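Local coordinates for ferrichrome-binding protein (Bacillus subtilis subsp. subtilis, PDB 3G9Q) that binds iron(3+)-hydroxamate complexes such as ferrichrome and coprogen and delivers them to the membrane permease of an ABC importer, at residues G26-T30 / T253-S257; I105-K109 / A121-L125; V143-I148 / L178-K182; T181-K187 / D205-D209. One frame throughout, in Å; residues are numbered along the deposited sequence. Where two conformers were deposited one is given.

Interaction 1: G26-T30 / T253-S257; sequences GYFKT and TDPIS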
loop_
_atom_site.group_PDB
_atom_site.type_symbol
_atom_site.label_atom_id
_atom_site.label_comp_id
_atom_site.label_asym_id
_atom_site.label_seq_id
_atom_site.Cartn_x
_atom_site.Cartn_y
_atom_site.Cartn_z
ATOM N N GLY A 26 -9.124 0.227 -5.376
ATOM C CA GLY A 26 -9.125 1.619 -4.948
ATOM C C GLY A 26 -8.915 2.644 -6.062
ATOM O O GLY A 26 -9.308 3.803 -5.916
ATOM N N TYR A 27 -8.287 2.229 -7.165
ATOM C CA TYR A 27 -8.039 3.122 -8.307
ATOM C C TYR A 27 -9.331 3.488 -9.029
ATOM O O TYR A 27 -9.581 4.653 -9.337
ATOM C CB TYR A 27 -7.085 2.481 -9.337
ATOM C CG TYR A 27 -5.637 2.442 -8.918
ATOM C CD1 TYR A 27 -5.158 1.408 -8.131
ATOM C CD2 TYR A 27 -4.759 3.458 -9.270
ATOM C CE1 TYR A 27 -3.853 1.384 -7.700
ATOM C CE2 TYR A 27 -3.445 3.447 -8.839
ATOM C CZ TYR A 27 -2.996 2.407 -8.055
ATOM O OH TYR A 27 -1.688 2.371 -7.604
ATOM N N PHE A 28 -10.141 2.473 -9.306
ATOM C CA PHE A 28 -11.397 2.652 -10.008
ATOM C C PHE A 28 -12.385 3.350 -9.077
ATOM O O PHE A 28 -13.221 4.133 -9.525
ATOM C CB PHE A 28 -11.915 1.284 -10.480
ATOM C CG PHE A 28 -11.175 0.735 -11.687
ATOM C CD1 PHE A 28 -11.705 0.860 -12.961
ATOM C CD2 PHE A 28 -9.922 0.147 -11.554
ATOM C CE1 PHE A 28 -10.997 0.413 -14.079
ATOM C CE2 PHE A 28 -9.212 -0.297 -12.670
ATOM C CZ PHE A 28 -9.751 -0.163 -13.927
ATOM N N LYS A 29 -12.277 3.081 -7.779
ATOM C CA LYS A 29 -13.158 3.722 -6.812
ATOM C C LYS A 29 -12.876 5.222 -6.868
ATOM O O LYS A 29 -13.797 6.030 -6.973
ATOM C CB LYS A 29 -12.909 3.174 -5.395
ATOM C CG LYS A 29 -13.886 3.677 -4.343
ATOM C CD LYS A 29 -15.306 3.354 -4.714
ATOM C CE LYS A 29 -16.245 4.305 -4.004
ATOM N NZ LYS A 29 -17.609 4.265 -4.603
ATOM N N THR A 30 -11.604 5.602 -6.819
ATOM C CA THR A 30 -11.268 7.022 -6.888
ATOM C C THR A 30 -11.832 7.649 -8.171
ATOM O O THR A 30 -12.465 8.704 -8.126
ATOM C CB THR A 30 -9.740 7.267 -6.837
ATOM O OG1 THR A 30 -9.211 6.703 -5.634
ATOM C CG2 THR A 30 -9.438 8.762 -6.837
ATOM N N THR A 253 -1.261 -0.021 -2.369
ATOM C CA THR A 253 -0.727 1.318 -2.582
ATOM C C THR A 253 -1.613 2.093 -3.553
ATOM O O THR A 253 -1.125 2.892 -4.345
ATOM C CB THR A 253 0.719 1.289 -3.171
ATOM O OG1 THR A 253 0.718 0.597 -4.432
ATOM C CG2 THR A 253 1.688 0.601 -2.211
ATOM N N ASP A 254 -2.915 1.845 -3.504
ATOM C CA ASP A 254 -3.854 2.547 -4.373
ATOM C C ASP A 254 -4.158 3.889 -3.693
ATOM O O ASP A 254 -3.869 4.063 -2.512
ATOM C CB ASP A 254 -5.130 1.726 -4.529
ATOM C CG ASP A 254 -5.723 1.330 -3.189
ATOM O OD1 ASP A 254 -5.138 0.447 -2.517
ATOM O OD2 ASP A 254 -6.758 1.918 -2.804
ATOM N N PRO A 255 -4.762 4.844 -4.422
ATOM C CA PRO A 255 -5.112 6.187 -3.924
ATOM C C PRO A 255 -5.826 6.240 -2.565
ATOM O O PRO A 255 -5.550 7.119 -1.733
ATOM C CB PRO A 255 -5.971 6.760 -5.046
ATOM C CG PRO A 255 -5.388 6.119 -6.270
ATOM C CD PRO A 255 -5.194 4.677 -5.822
ATOM N N ILE A 256 -6.756 5.318 -2.342
ATOM C CA ILE A 256 -7.476 5.279 -1.072
ATOM C C ILE A 256 -6.593 4.769 0.068
ATOM O O ILE A 256 -6.600 5.331 1.161
ATOM C CB ILE A 256 -8.688 4.358 -1.133
ATOM C CG1 ILE A 256 -9.614 4.804 -2.254
ATOM C CG2 ILE A 256 -9.372 4.335 0.240
ATOM C CD1 ILE A 256 -10.709 3.806 -2.617
ATOM N N SER A 257 -5.864 3.684 -0.187
ATOM C CA SER A 257 -4.993 3.093 0.816
ATOM C C SER A 257 -3.862 4.047 1.185
ATOM O O SER A 257 -3.475 4.153 2.357
ATOM C CB SER A 257 -4.395 1.780 0.312
ATOM O OG SER A 257 -5.365 0.752 0.254
#

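Interaction 2: I105-K109 / A121-L125; sequences IEQLK and AEKWL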
loop_
_atom_site.group_PDB
_atom_site.type_symbol
_atom_site.label_atom_id
_atom_site.label_comp_id
_atom_site.label_asym_id
_atom_site.label_seq_id
_atom_site.Cartn_x
_atom_site.Cartn_y
_atom_site.Cartn_z
ATOM N N ILE A 105 1.422 6.627 -9.460
ATOM C CA ILE A 105 0.569 7.769 -9.727
ATOM C C ILE A 105 0.352 7.710 -11.232
ATOM O O ILE A 105 -0.580 8.315 -11.759
ATOM C CB ILE A 105 1.261 9.099 -9.349
ATOM C CG1 ILE A 105 1.253 9.284 -7.827
ATOM C CG2 ILE A 105 0.561 10.266 -10.028
ATOM C CD1 ILE A 105 2.207 10.356 -7.304
ATOM N N GLU A 106 1.227 6.969 -11.914
ATOM C CA GLU A 106 1.138 6.797 -13.363
ATOM C C GLU A 106 0.049 5.765 -13.640
ATOM O O GLU A 106 -0.741 5.917 -14.575
ATOM C CB GLU A 106 2.477 6.314 -13.939
ATOM C CG GLU A 106 3.709 7.141 -13.516
ATOM C CD GLU A 106 3.700 8.610 -13.976
ATOM O OE1 GLU A 106 4.545 9.386 -13.461
ATOM O OE2 GLU A 106 2.872 8.982 -14.846
ATOM N N GLN A 107 0.011 4.725 -12.805
ATOM C CA GLN A 107 -0.974 3.645 -12.901
ATOM C C GLN A 107 -2.393 4.196 -12.794
ATOM O O GLN A 107 -3.335 3.597 -13.313
ATOM C CB GLN A 107 -0.738 2.624 -11.781
ATOM C CG GLN A 107 -1.597 1.367 -11.846
ATOM C CD GLN A 107 -1.423 0.600 -13.138
ATOM O OE1 GLN A 107 -1.921 1.005 -14.179
ATOM N NE2 GLN A 107 -0.709 -0.512 -13.075
ATOM N N LEU A 108 -2.535 5.333 -12.110
ATOM C CA LEU A 108 -3.834 5.995 -11.935
ATOM C C LEU A 108 -4.202 6.797 -13.183
ATOM O O LEU A 108 -5.376 6.951 -13.530
ATOM C CB LEU A 108 -3.797 6.947 -10.732
ATOM C CG LEU A 108 -4.978 7.922 -10.601
ATOM C CD1 LEU A 108 -6.251 7.155 -10.351
ATOM C CD2 LEU A 108 -4.720 8.898 -9.478
ATOM N N LYS A 109 -3.180 7.316 -13.851
ATOM C CA LYS A 109 -3.399 8.100 -15.045
ATOM C C LYS A 109 -3.591 7.159 -16.224
ATOM O O LYS A 109 -4.138 7.548 -17.243
ATOM C CB LYS A 109 -2.220 9.061 -15.262
ATOM C CG LYS A 109 -1.943 9.959 -14.056
ATOM C CD LYS A 109 -1.720 11.424 -14.431
ATOM C CE LYS A 109 -0.397 11.658 -15.142
ATOM N NZ LYS A 109 -0.260 13.085 -15.584
ATOM N N ALA A 121 -8.950 11.856 -11.873
ATOM C CA ALA A 121 -7.591 11.503 -11.490
ATOM C C ALA A 121 -6.723 12.719 -11.177
ATOM O O ALA A 121 -6.008 12.728 -10.178
ATOM C CB ALA A 121 -6.947 10.668 -12.595
ATOM N N GLU A 122 -6.782 13.737 -12.031
ATOM C CA GLU A 122 -5.999 14.948 -11.833
ATOM C C GLU A 122 -6.521 15.681 -10.603
ATOM O O GLU A 122 -5.775 16.380 -9.921
ATOM C CB GLU A 122 -6.095 15.843 -13.071
ATOM C CG GLU A 122 -7.496 16.366 -13.345
ATOM C CD GLU A 122 -7.623 17.074 -14.701
ATOM O OE1 GLU A 122 -7.490 16.404 -15.753
ATOM O OE2 GLU A 122 -7.861 18.305 -14.711
ATOM N N LYS A 123 -7.804 15.501 -10.316
ATOM C CA LYS A 123 -8.433 16.136 -9.162
ATOM C C LYS A 123 -7.855 15.549 -7.867
ATOM O O LYS A 123 -7.427 16.292 -6.982
ATOM C CB LYS A 123 -9.951 15.917 -9.218
ATOM C CG LYS A 123 -10.792 16.936 -8.452
ATOM C CD LYS A 123 -10.524 16.878 -6.957
ATOM C CE LYS A 123 -11.453 17.797 -6.171
ATOM N NZ LYS A 123 -11.196 17.725 -4.696
ATOM N N TRP A 124 -7.842 14.218 -7.769
ATOM C CA TRP A 124 -7.309 13.518 -6.598
ATOM C C TRP A 124 -5.797 13.763 -6.420
ATOM O O TRP A 124 -5.307 13.866 -5.292
ATOM C CB TRP A 124 -7.565 12.009 -6.715
ATOM C CG TRP A 124 -7.061 11.228 -5.523
ATOM C CD1 TRP A 124 -7.758 10.909 -4.382
ATOM C CD2 TRP A 124 -5.729 10.725 -5.332
ATOM N NE1 TRP A 124 -6.936 10.239 -3.499
ATOM C CE2 TRP A 124 -5.690 10.116 -4.055
ATOM C CE3 TRP A 124 -4.564 10.731 -6.116
ATOM C CZ2 TRP A 124 -4.530 9.519 -3.542
ATOM C CZ3 TRP A 124 -3.404 10.136 -5.602
ATOM C CH2 TRP A 124 -3.402 9.537 -4.325
ATOM N N LEU A 125 -5.058 13.833 -7.528
ATOM C CA LEU A 125 -3.623 14.087 -7.470
ATOM C C LEU A 125 -3.368 15.435 -6.815
ATOM O O LEU A 125 -2.417 15.598 -6.040
ATOM C CB LEU A 125 -3.016 14.084 -8.867
ATOM C CG LEU A 125 -2.968 12.694 -9.508
ATOM C CD1 LEU A 125 -2.449 12.799 -10.957
ATOM C CD2 LEU A 125 -2.070 11.784 -8.664
#

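Interaction 3: V143-I148 / L178-K182; sequences VGDKTI and LQATK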
loop_
_atom_site.group_PDB
_atom_site.type_symbol
_atom_site.label_atom_id
_atom_site.label_comp_id
_atom_site.label_asym_id
_atom_site.label_seq_id
_atom_site.Cartn_x
_atom_site.Cartn_y
_atom_site.Cartn_z
ATOM N N VAL A 143 9.577 15.984 14.142
ATOM C CA VAL A 143 10.685 15.017 14.244
ATOM C C VAL A 143 12.044 15.478 13.742
ATOM O O VAL A 143 13.052 14.824 14.000
ATOM C CB VAL A 143 10.384 13.716 13.489
ATOM C CG1 VAL A 143 9.006 13.194 13.866
ATOM C CG2 VAL A 143 10.514 13.947 11.997
ATOM N N GLY A 144 12.075 16.588 13.017
ATOM C CA GLY A 144 13.339 17.081 12.500
ATOM C C GLY A 144 14.005 16.113 11.535
ATOM O O GLY A 144 13.388 15.639 10.575
ATOM N N ASP A 145 15.281 15.825 11.770
ATOM C CA ASP A 145 15.996 14.899 10.908
ATOM C C ASP A 145 16.066 13.542 11.590
ATOM O O ASP A 145 16.909 12.705 11.254
ATOM C CB ASP A 145 17.420 15.381 10.628
ATOM C CG ASP A 145 17.470 16.796 10.116
ATOM O OD1 ASP A 145 17.643 17.711 10.953
ATOM O OD2 ASP A 145 17.334 16.986 8.884
ATOM N N LYS A 146 15.203 13.338 12.578
ATOM C CA LYS A 146 15.173 12.066 13.265
ATOM C C LYS A 146 14.937 10.991 12.203
ATOM O O LYS A 146 14.280 11.232 11.184
ATOM C CB LYS A 146 14.065 12.051 14.311
ATOM C CG LYS A 146 14.556 11.894 15.747
ATOM C CD LYS A 146 15.473 13.013 16.183
ATOM C CE LYS A 146 15.648 12.997 17.693
ATOM N NZ LYS A 146 14.368 13.325 18.372
ATOM N N THR A 147 15.503 9.816 12.445
ATOM C CA THR A 147 15.406 8.693 11.533
ATOM C C THR A 147 14.199 7.828 11.815
ATOM O O THR A 147 13.669 7.800 12.932
ATOM C CB THR A 147 16.618 7.803 11.666
ATOM O OG1 THR A 147 16.647 7.236 12.986
ATOM C CG2 THR A 147 17.889 8.611 11.431
ATOM N N ILE A 148 13.774 7.091 10.805
ATOM C CA ILE A 148 12.628 6.232 10.984
ATOM C C ILE A 148 12.832 4.906 10.274
ATOM O O ILE A 148 13.359 4.865 9.167
ATOM C CB ILE A 148 11.356 6.933 10.485
ATOM C CG1 ILE A 148 10.296 5.894 10.141
ATOM C CG2 ILE A 148 11.673 7.837 9.311
ATOM C CD1 ILE A 148 10.359 5.178 8.759
ATOM N N LEU A 178 11.644 11.844 4.981
ATOM C CA LEU A 178 12.148 11.523 6.304
ATOM C C LEU A 178 13.439 10.701 6.179
ATOM O O LEU A 178 13.609 9.975 5.207
ATOM C CB LEU A 178 11.058 10.781 7.085
ATOM C CG LEU A 178 9.812 11.659 7.259
ATOM C CD1 LEU A 178 8.631 10.846 7.835
ATOM C CD2 LEU A 178 10.155 12.826 8.147
ATOM N N GLN A 179 14.360 10.828 7.132
ATOM C CA GLN A 179 15.617 10.085 7.035
ATOM C C GLN A 179 15.602 8.678 7.623
ATOM O O GLN A 179 14.749 8.331 8.450
ATOM C CB GLN A 179 16.781 10.858 7.677
ATOM C CG GLN A 179 17.367 11.976 6.834
ATOM C CD GLN A 179 16.476 13.211 6.797
ATOM O OE1 GLN A 179 16.269 13.882 7.826
ATOM N NE2 GLN A 179 15.937 13.519 5.612
ATOM N N ALA A 180 16.575 7.881 7.182
ATOM C CA ALA A 180 16.765 6.500 7.631
ATOM C C ALA A 180 18.200 6.355 8.142
ATOM O O ALA A 180 19.062 7.169 7.801
ATOM C CB ALA A 180 16.519 5.543 6.473
ATOM N N THR A 181 18.465 5.347 8.969
ATOM C CA THR A 181 19.838 5.147 9.464
ATOM C C THR A 181 20.778 4.768 8.300
ATOM O O THR A 181 20.355 4.141 7.329
ATOM C CB THR A 181 19.906 4.048 10.585
ATOM O OG1 THR A 181 19.686 2.747 10.024
ATOM C CG2 THR A 181 18.854 4.323 11.662
ATOM N N LYS A 182 22.042 5.174 8.402
ATOM C CA LYS A 182 23.050 4.913 7.359
ATOM C C LYS A 182 22.988 3.473 6.823
ATOM O O LYS A 182 22.994 3.242 5.614
ATOM C CB LYS A 182 24.501 5.196 7.891
ATOM C CG LYS A 182 24.552 6.518 8.437
#

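Interaction 4: T181-K187 / D205-D209; sequences TKLTKEK and DFAGD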
loop_
_atom_site.group_PDB
_atom_site.type_symbol
_atom_site.label_atom_id
_atom_site.label_comp_id
_atom_site.label_asym_id
_atom_site.label_seq_id
_atom_site.Cartn_x
_atom_site.Cartn_y
_atom_site.Cartn_z
ATOM N N THR A 181 18.465 5.347 8.969
ATOM C CA THR A 181 19.838 5.147 9.464
ATOM C C THR A 181 20.778 4.768 8.300
ATOM O O THR A 181 20.355 4.141 7.329
ATOM C CB THR A 181 19.906 4.048 10.585
ATOM O OG1 THR A 181 19.686 2.747 10.024
ATOM C CG2 THR A 181 18.854 4.323 11.662
ATOM N N LYS A 182 22.042 5.174 8.402
ATOM C CA LYS A 182 23.050 4.913 7.359
ATOM C C LYS A 182 22.988 3.473 6.823
ATOM O O LYS A 182 22.994 3.242 5.614
ATOM C CB LYS A 182 24.501 5.196 7.891
ATOM C CG LYS A 182 24.552 6.518 8.437
ATOM N N LEU A 183 22.924 2.520 7.744
ATOM C CA LEU A 183 22.873 1.115 7.409
ATOM C C LEU A 183 21.583 0.745 6.693
ATOM O O LEU A 183 21.576 -0.144 5.841
ATOM C CB LEU A 183 23.008 0.284 8.676
ATOM C CG LEU A 183 23.466 -1.153 8.474
ATOM C CD1 LEU A 183 24.866 -1.156 7.892
ATOM C CD2 LEU A 183 23.444 -1.860 9.802
ATOM N N THR A 184 20.485 1.414 7.025
ATOM C CA THR A 184 19.233 1.088 6.359
ATOM C C THR A 184 19.256 1.609 4.926
ATOM O O THR A 184 18.811 0.924 4.016
ATOM C CB THR A 184 18.004 1.656 7.100
ATOM O OG1 THR A 184 17.961 1.148 8.439
ATOM C CG2 THR A 184 16.727 1.231 6.388
ATOM N N LYS A 185 19.780 2.812 4.720
ATOM C CA LYS A 185 19.875 3.373 3.373
ATOM C C LYS A 185 20.838 2.500 2.571
ATOM O O LYS A 185 20.553 2.107 1.438
ATOM C CB LYS A 185 20.413 4.802 3.432
ATOM C CG LYS A 185 20.490 5.525 2.104
ATOM C CD LYS A 185 20.877 6.976 2.353
ATOM C CE LYS A 185 20.584 7.899 1.167
ATOM N NZ LYS A 185 21.418 7.660 -0.058
ATOM N N GLU A 186 21.975 2.195 3.188
ATOM C CA GLU A 186 23.010 1.368 2.583
ATOM C C GLU A 186 22.497 -0.009 2.174
ATOM O O GLU A 186 22.870 -0.519 1.127
ATOM C CB GLU A 186 24.178 1.196 3.565
ATOM C CG GLU A 186 25.394 0.426 3.020
ATOM C CD GLU A 186 26.474 0.200 4.085
ATOM O OE1 GLU A 186 26.858 1.187 4.758
ATOM O OE2 GLU A 186 26.946 -0.955 4.249
ATOM N N LYS A 187 21.632 -0.605 2.983
ATOM C CA LYS A 187 21.156 -1.935 2.670
ATOM C C LYS A 187 19.794 -2.049 2.017
ATOM O O LYS A 187 19.651 -2.703 0.985
ATOM C CB LYS A 187 21.187 -2.800 3.929
ATOM C CG LYS A 187 22.584 -3.001 4.521
ATOM C CD LYS A 187 23.545 -3.621 3.518
ATOM C CE LYS A 187 24.785 -4.169 4.209
ATOM N NZ LYS A 187 24.461 -5.320 5.099
ATOM N N ASP A 205 21.325 -2.327 15.100
ATOM C CA ASP A 205 22.163 -1.695 14.096
ATOM C C ASP A 205 21.348 -0.972 13.035
ATOM O O ASP A 205 21.855 -0.093 12.336
ATOM C CB ASP A 205 23.068 -2.737 13.439
ATOM C CG ASP A 205 23.938 -3.469 14.444
ATOM O OD1 ASP A 205 24.625 -4.440 14.042
ATOM O OD2 ASP A 205 23.934 -3.074 15.635
ATOM N N PHE A 206 20.081 -1.342 12.912
ATOM C CA PHE A 206 19.195 -0.728 11.928
ATOM C C PHE A 206 18.198 0.217 12.571
ATOM O O PHE A 206 17.923 1.289 12.042
ATOM C CB PHE A 206 18.419 -1.810 11.191
ATOM C CG PHE A 206 19.178 -2.446 10.080
ATOM C CD1 PHE A 206 19.294 -1.797 8.847
ATOM C CD2 PHE A 206 19.748 -3.707 10.244
ATOM C CE1 PHE A 206 19.958 -2.394 7.783
ATOM C CE2 PHE A 206 20.418 -4.319 9.189
ATOM C CZ PHE A 206 20.523 -3.658 7.946
ATOM N N ALA A 207 17.654 -0.212 13.709
ATOM C CA ALA A 207 16.657 0.533 14.461
ATOM C C ALA A 207 16.889 2.033 14.533
ATOM O O ALA A 207 17.942 2.506 14.973
ATOM C CB ALA A 207 16.551 -0.035 15.856
ATOM N N GLY A 208 15.883 2.774 14.091
ATOM C CA GLY A 208 15.962 4.217 14.126
ATOM C C GLY A 208 15.272 4.773 15.355
ATOM O O GLY A 208 14.903 4.026 16.270
ATOM N N ASP A 209 15.108 6.096 15.356
ATOM C CA ASP A 209 14.469 6.862 16.433
ATOM C C ASP A 209 12.987 6.522 16.529
ATOM O O ASP A 209 12.434 6.427 17.625
ATOM C CB ASP A 209 14.652 8.359 16.152
ATOM C CG ASP A 209 16.123 8.774 16.138
ATOM O OD1 ASP A 209 16.717 8.870 17.230
ATOM O OD2 ASP A 209 16.693 8.987 15.048
#

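Interaction 1: G26-T30 / T253-S257
Two kinds of contact join G26-T30 and T253-S257, aromatic and close packing. The CD methylene of P255 sits over a face of the Y27 ring, 3.6 Å from its centroid and 8° off the normal, a nearly axial CH-pi contact. Y27 CE1 also comes within 3.4 Å of D254 CB.

Close packing is the second kind. G26 CA lies 3.2 Å from D254 OD2, and a CB on residue 26 would collide with that carboxylate; having no side chain there lets the two backbones come to 5.4 Å between the CA atoms of G26 and D254. I256 CD1 fills the neighbouring space, 3.6 Å from both G26 CA and K29 CB. In this Fe/B12-type binding protein the contact belongs to the N-terminal lobe, where the chain returns from the C-terminal lobe to begin its last helix, 255-270. T30 OG1 rests 3.3 Å from P255 CB, and W124 of helix 118-143 packs on both residues.

Hydrogen bonds within each segment hold its shape: D254 is the N-cap, its OD2 accepting from S257 N (3.3 Å), while S257 OG donates to D254 OD1 (2.8 Å). T30 OG1 likewise bonds back to G26 O at 2.9 Å.

Interaction 2: I105-K109 / A121-L125
L108 reaches from helix 106-115 into the face of helix 118-143 that carries A121, W124 and L125, touching all three. Its CG is 3.9 Å from A121 CB, while its CD2 lies 3.8 Å from W124 CE3 and 4.0 Å from L125 CD2. The small side chain of A121 permits the close approach at this end, where the CA atoms of K109 and A121 are 6.5 Å apart; towards I105 and L125 the CA separation grows to 7.9 Å. L125 answers L108 from the other helix. Its CD2 meets I105 CG2 at 3.3 Å, a tight apolar contact, and its CD1 touches the aliphatic part of K109, 3.8 Å from K109 CD. The interface is thus purely apolar. W124 offers its indole to L108 obliquely, yet its polar end faces another way: NE1 is hydrogen-bonded to E259 of helix 255-270. Helix 25-31 closes the third side, with Y27 and L31 on L108 and L31 on A121. Two consecutive helices joined by a short turn and packed through leucines make a helical hairpin, and here it leads from the N-terminal lobe into the long linking helix characteristic of the Fe/B12 periplasmic-binding fold.

Interaction 3: V143-I148 / L178-K182
Rotamers do much of the work where V143-I148 meets L178-K182. Q179 illustrates the point: chi1 in m and chi2 in p fold its side chain back along the opposing turn, bringing OE1 to 3.3 Å from D145 CA and giving Q179 the largest share of the buried surface. The carboxylate of D145 gains no bond from this, since D145 OD2 and Q179 OE1, 3.4 Å apart, are both acceptors. The turn itself is type II', from V143 to K146, closed by K146 N to V143 O at 3.0 Å; G144 supplies the positive phi its second position requires. K146 directs its CA-to-CB bond away from the partner.

Such a junction shows how the long helix 118-143 of the Fe/B12-binding fold, on reaching the C-terminal lobe, turns into strand 148-154 of its mixed sheet. A backbone hydrogen bond, I148 N to Q179 O at 2.8 Å, joins the two loops there, with a CA-H...O contact from T147 CA to the same Q179 O at 3.2 Å.

Apolar side chains line one part of the contact: I148, chi1 in t, places CG2 3.7 Å from L178 CB, and V143 CG2 stands 4.0 Å from L178 CD2. T147, with chi1 in p, sets its CG2 4.0 Å from A180 C, while its OG1 is hydrogen-bonded to D209 OD2 and lies 3.9 Å from T181 CG2.

Interaction 4: T181-K187 / D205-D209
D205, in the short, weakly bonded helix 203-206, opens the contact modestly: L183 CD2 lies 3.5 Å from D205 O and 3.8 Å from D205 CB. F206, next in sequence, contributes most. Its ring extends along the start of helix 182-189, from L183 to K187, one face under L183, whose CD2 stands 3.9 Å from the centroid and 9° off the normal, a CH-pi contact. At the ring edge F206 CD1 is 3.3 Å from T184 OG1, and F206 CZ is 4.1 Å from K187 CG. The carbonyl of F206 faces T181, the N-cap residue of helix 182-189: T181 OG1 is 3.1 Å from F206 O but also hydrogen-bonded to T184 OG1 at 2.8 Å, so which acceptor takes its single proton remains open.

A207 points its CA-to-CB bond away and takes part through its carbonyl, A207 O lying 3.9 Å from T181 CG2. G208 follows with its CA 3.8 Å from that same T181 CG2, while its amide bonds to S149 OG. D209 turns to a different partner: its OD2 is hydrogen-bonded to T147 OG1.

The whole sits at the flank of the C-terminal lobe's mixed sheet: K187 and F206 pack on T196 and I198, respectively, of the outermost strand 195-198, helices 182-189 and 203-206 bracket that strand in sequence, and the segment runs on into strand 210-215 within the sheet.

Overall arrangement
Starting from the N terminus, the chain opens interaction 1 at 26-30 and closes it only at 253-257, so this longest loop encloses the other three contacts. Interaction 2 closes first, a short helical hairpin in the same N-terminal lobe that touches interaction 1 through Y27, T30 and P255. The long helix then carries the chain across to the C-terminal lobe, where interaction 3 closes at 178-182 and interaction 4 opens at once on the shared T181 and K182, to close at 205-209. These two touch again through T147 and D209. No loops cross. The centres of interactions 1 and 2 lie about 28 to 32 Å from those of interactions 3 and 4, one pair in each lobe.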